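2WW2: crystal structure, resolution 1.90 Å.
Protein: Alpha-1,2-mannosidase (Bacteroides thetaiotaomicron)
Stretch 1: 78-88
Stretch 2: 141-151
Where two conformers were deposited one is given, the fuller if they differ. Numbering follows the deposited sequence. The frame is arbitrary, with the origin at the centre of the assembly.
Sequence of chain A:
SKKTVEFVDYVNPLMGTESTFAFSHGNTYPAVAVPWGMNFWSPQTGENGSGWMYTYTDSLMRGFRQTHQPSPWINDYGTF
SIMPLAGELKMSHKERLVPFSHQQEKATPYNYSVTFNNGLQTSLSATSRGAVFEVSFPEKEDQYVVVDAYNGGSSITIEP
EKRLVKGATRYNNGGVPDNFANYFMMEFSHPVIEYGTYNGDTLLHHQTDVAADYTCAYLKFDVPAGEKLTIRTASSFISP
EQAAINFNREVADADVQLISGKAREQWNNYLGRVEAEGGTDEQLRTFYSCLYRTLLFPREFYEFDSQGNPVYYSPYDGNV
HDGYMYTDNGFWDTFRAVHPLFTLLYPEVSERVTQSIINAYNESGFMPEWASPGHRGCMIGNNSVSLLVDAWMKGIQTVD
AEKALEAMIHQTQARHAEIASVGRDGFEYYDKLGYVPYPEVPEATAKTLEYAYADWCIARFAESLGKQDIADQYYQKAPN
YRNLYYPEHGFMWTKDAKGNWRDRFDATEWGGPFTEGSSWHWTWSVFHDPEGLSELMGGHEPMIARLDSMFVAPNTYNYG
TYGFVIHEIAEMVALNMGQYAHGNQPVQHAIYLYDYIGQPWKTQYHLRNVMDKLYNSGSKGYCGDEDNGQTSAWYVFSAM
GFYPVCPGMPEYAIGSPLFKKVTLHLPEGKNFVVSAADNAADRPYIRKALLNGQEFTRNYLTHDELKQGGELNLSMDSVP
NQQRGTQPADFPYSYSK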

# COMPACT_ATOMS: atom_id res chain seq x y z
N GLY A 78 7.28 20.06 37.42
CA GLY A 78 6.62 20.95 38.39
C GLY A 78 5.17 20.56 38.55
O GLY A 78 4.31 21.43 38.53
N THR A 79 4.90 19.27 38.70
CA THR A 79 3.51 18.76 38.69
C THR A 79 3.13 18.12 40.02
O THR A 79 3.95 17.45 40.67
CB THR A 79 3.28 17.77 37.48
OG1 THR A 79 1.91 17.36 37.42
CG2 THR A 79 4.17 16.52 37.57
N PHE A 80 1.88 18.35 40.45
CA PHE A 80 1.31 17.68 41.61
C PHE A 80 -0.16 17.43 41.29
O PHE A 80 -0.65 17.91 40.26
CB PHE A 80 1.52 18.50 42.90
CG PHE A 80 0.68 19.74 43.00
CD1 PHE A 80 -0.55 19.72 43.65
CD2 PHE A 80 1.14 20.96 42.50
CE1 PHE A 80 -1.32 20.87 43.76
CE2 PHE A 80 0.35 22.12 42.61
CZ PHE A 80 -0.88 22.06 43.24
N SER A 81 -0.85 16.63 42.10
CA SER A 81 -2.27 16.41 41.80
C SER A 81 -3.11 16.49 43.06
O SER A 81 -2.61 16.36 44.17
CB SER A 81 -2.53 15.05 41.11
OG SER A 81 -2.30 13.97 42.00
N ILE A 82 -4.41 16.67 42.85
CA ILE A 82 -5.37 16.72 43.93
C ILE A 82 -6.47 15.73 43.52
O ILE A 82 -6.87 15.72 42.36
CB ILE A 82 -5.97 18.14 44.03
CG1 ILE A 82 -4.95 19.12 44.61
CG2 ILE A 82 -7.23 18.13 44.87
CD1 ILE A 82 -5.35 20.59 44.40
N MET A 83 -6.93 14.89 44.44
CA MET A 83 -7.93 13.88 44.12
C MET A 83 -8.94 13.74 45.25
O MET A 83 -8.62 13.22 46.32
CB MET A 83 -7.27 12.52 43.82
CG MET A 83 -8.27 11.47 43.38
SD MET A 83 -9.18 11.97 41.89
CE MET A 83 -10.07 10.46 41.57
N PRO A 84 -10.17 14.20 45.03
CA PRO A 84 -11.18 13.93 46.05
C PRO A 84 -11.62 12.46 45.97
O PRO A 84 -11.62 11.87 44.88
CB PRO A 84 -12.32 14.89 45.68
CG PRO A 84 -12.13 15.17 44.23
CD PRO A 84 -10.66 15.02 43.92
N LEU A 85 -11.95 11.86 47.11
CA LEU A 85 -12.35 10.46 47.16
C LEU A 85 -13.53 10.28 48.11
O LEU A 85 -13.60 10.94 49.14
CB LEU A 85 -11.20 9.57 47.66
CG LEU A 85 -9.93 9.42 46.80
CD1 LEU A 85 -8.90 8.64 47.61
CD2 LEU A 85 -10.23 8.70 45.45
N ALA A 86 -14.44 9.38 47.77
CA ALA A 86 -15.52 9.04 48.67
C ALA A 86 -15.31 7.60 49.08
O ALA A 86 -14.93 6.75 48.26
CB ALA A 86 -16.87 9.20 47.98
N GLY A 87 -15.56 7.31 50.35
CA GLY A 87 -15.52 5.94 50.83
C GLY A 87 -14.15 5.52 51.30
O GLY A 87 -13.74 5.85 52.39
N GLU A 88 -13.43 4.80 50.45
CA GLU A 88 -12.15 4.22 50.85
C GLU A 88 -10.96 5.11 50.49
O GLU A 88 -10.83 5.56 49.36
CB GLU A 88 -12.00 2.83 50.24
CG GLU A 88 -12.77 1.75 50.98
N GLU A 141 -20.81 8.78 53.16
CA GLU A 141 -19.57 8.09 52.84
C GLU A 141 -18.44 8.93 53.39
O GLU A 141 -18.56 10.16 53.44
CB GLU A 141 -19.37 7.96 51.31
CG GLU A 141 -20.37 7.07 50.56
CD GLU A 141 -20.42 5.66 51.08
OE1 GLU A 141 -19.38 5.12 51.52
OE2 GLU A 141 -21.52 5.07 51.04
N ASP A 142 -17.33 8.30 53.77
CA ASP A 142 -16.15 9.07 54.21
C ASP A 142 -15.75 10.04 53.10
O ASP A 142 -15.92 9.74 51.92
CB ASP A 142 -14.97 8.14 54.56
CG ASP A 142 -15.25 7.26 55.79
OD1 ASP A 142 -16.07 7.66 56.63
OD2 ASP A 142 -14.64 6.18 55.93
N GLN A 143 -15.22 11.20 53.48
CA GLN A 143 -14.89 12.27 52.56
C GLN A 143 -13.40 12.58 52.66
O GLN A 143 -12.93 13.01 53.71
CB GLN A 143 -15.66 13.54 52.96
CG GLN A 143 -17.19 13.38 53.04
CD GLN A 143 -17.87 14.66 53.52
OE1 GLN A 143 -17.20 15.61 53.91
NE2 GLN A 143 -19.22 14.68 53.53
N TYR A 144 -12.66 12.37 51.58
CA TYR A 144 -11.23 12.68 51.57
C TYR A 144 -10.81 13.54 50.40
O TYR A 144 -11.46 13.56 49.37
CB TYR A 144 -10.42 11.40 51.45
CG TYR A 144 -10.66 10.37 52.53
CD1 TYR A 144 -9.97 10.42 53.74
CD2 TYR A 144 -11.54 9.33 52.31
CE1 TYR A 144 -10.19 9.45 54.72
CE2 TYR A 144 -11.76 8.36 53.27
CZ TYR A 144 -11.08 8.43 54.47
OH TYR A 144 -11.31 7.45 55.40
N VAL A 145 -9.68 14.21 50.56
CA VAL A 145 -8.93 14.71 49.43
C VAL A 145 -7.51 14.21 49.61
O VAL A 145 -6.95 14.32 50.71
CB VAL A 145 -8.95 16.26 49.39
CG1 VAL A 145 -8.00 16.78 48.29
CG2 VAL A 145 -10.40 16.77 49.23
N VAL A 146 -6.92 13.66 48.55
CA VAL A 146 -5.53 13.26 48.56
C VAL A 146 -4.74 14.25 47.71
O VAL A 146 -5.14 14.58 46.59
CB VAL A 146 -5.31 11.85 47.99
CG1 VAL A 146 -3.80 11.56 47.79
CG2 VAL A 146 -5.97 10.81 48.90
N VAL A 147 -3.60 14.68 48.26
CA VAL A 147 -2.67 15.52 47.55
C VAL A 147 -1.44 14.66 47.23
O VAL A 147 -0.89 13.98 48.11
CB VAL A 147 -2.26 16.74 48.38
CG1 VAL A 147 -1.21 17.54 47.66
CG2 VAL A 147 -3.50 17.65 48.67
N ASP A 148 -1.03 14.66 45.97
CA ASP A 148 0.04 13.78 45.50
C ASP A 148 1.10 14.72 44.95
O ASP A 148 0.87 15.44 43.99
CB ASP A 148 -0.54 12.83 44.43
CG ASP A 148 0.51 11.90 43.83
OD1 ASP A 148 1.68 12.32 43.68
OD2 ASP A 148 0.15 10.75 43.50
N ALA A 149 2.27 14.74 45.61
CA ALA A 149 3.32 15.67 45.23
C ALA A 149 4.34 15.04 44.29
O ALA A 149 5.41 15.62 44.04
CB ALA A 149 4.01 16.27 46.51
N TYR A 150 4.00 13.86 43.78
CA TYR A 150 4.75 13.14 42.74
C TYR A 150 6.06 12.58 43.30
O TYR A 150 6.36 12.76 44.49
CB TYR A 150 5.05 14.06 41.56
CG TYR A 150 4.51 13.57 40.23
CD1 TYR A 150 5.37 13.10 39.24
CD2 TYR A 150 3.15 13.58 39.96
CE1 TYR A 150 4.89 12.68 38.00
CE2 TYR A 150 2.65 13.14 38.72
CZ TYR A 150 3.54 12.70 37.75
OH TYR A 150 3.10 12.30 36.51
N ASN A 151 6.84 11.92 42.46
CA ASN A 151 8.14 11.41 42.90
C ASN A 151 9.29 12.31 42.45
O ASN A 151 9.05 13.40 41.94
CB ASN A 151 8.37 9.95 42.48
CG ASN A 151 8.48 9.79 40.97
OD1 ASN A 151 8.03 10.65 40.21
ND2 ASN A 151 9.08 8.69 40.52
O HOH W 1 -3.97 13.07 44.06

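Two antiparallel strands tie themselves together through their backbones, and their side chains then fill the space on the two faces of the sheet; residues 78–88 and 141–151 of this mannosidase illustrate the principle well. The strands run at 157° to one another, and hydrogen-bonded pairs alternate with pairs that have no such bonds. Ser 81 with Asp 148, Met 83 with Val 146, and Leu 85 with Tyr 144 each exchange two hydrogen bonds. Proline, which has no amide hydrogen to give, is accommodated at a non-hydrogen-bonded position: Pro 84 faces Val 145, and its CA lies 3.4 Å from Tyr 144 O in a CA-H...O contact.

The three residues that cover the most surface, Tyr 144, Gly 87 and Leu 85, lie together near one end of the ladder. Leu 85 N donates to Tyr 144 O at 2.9 Å, and Tyr 144 N returns the bond to Leu 85 O at 3.0 Å. Their side chains share a face, with Leu 85 CB 4.3 Å from Tyr 144 CB, while Leu 85 CD1 reaches along the sheet to Val 146 CG2 at 3.9 Å. Gly 87 extends the bonding past the strand, its N donating to Asp 142 O at 2.9 Å. Its phi/psi of 89/-100 would jam a CB against the preceding carbonyl, so the turn of the chain calls for glycine. Gly 87 O then meets the edge of the tyrosine ring, 3.3 Å from Tyr 144 CE2.

On the opposite face, Ile 82 CG2 packs against Val 145 CG1 at 3.8 Å. At the far end, Thr 79 CG2 sits 3.7 Å from the centroid of the Tyr 150 ring, almost on its normal, a CH-pi contact over the face. Further along, between Ser 81 and Val 146, one water donates to both Ser 81 OG and Val 146 O, adding a polar link between the stretches.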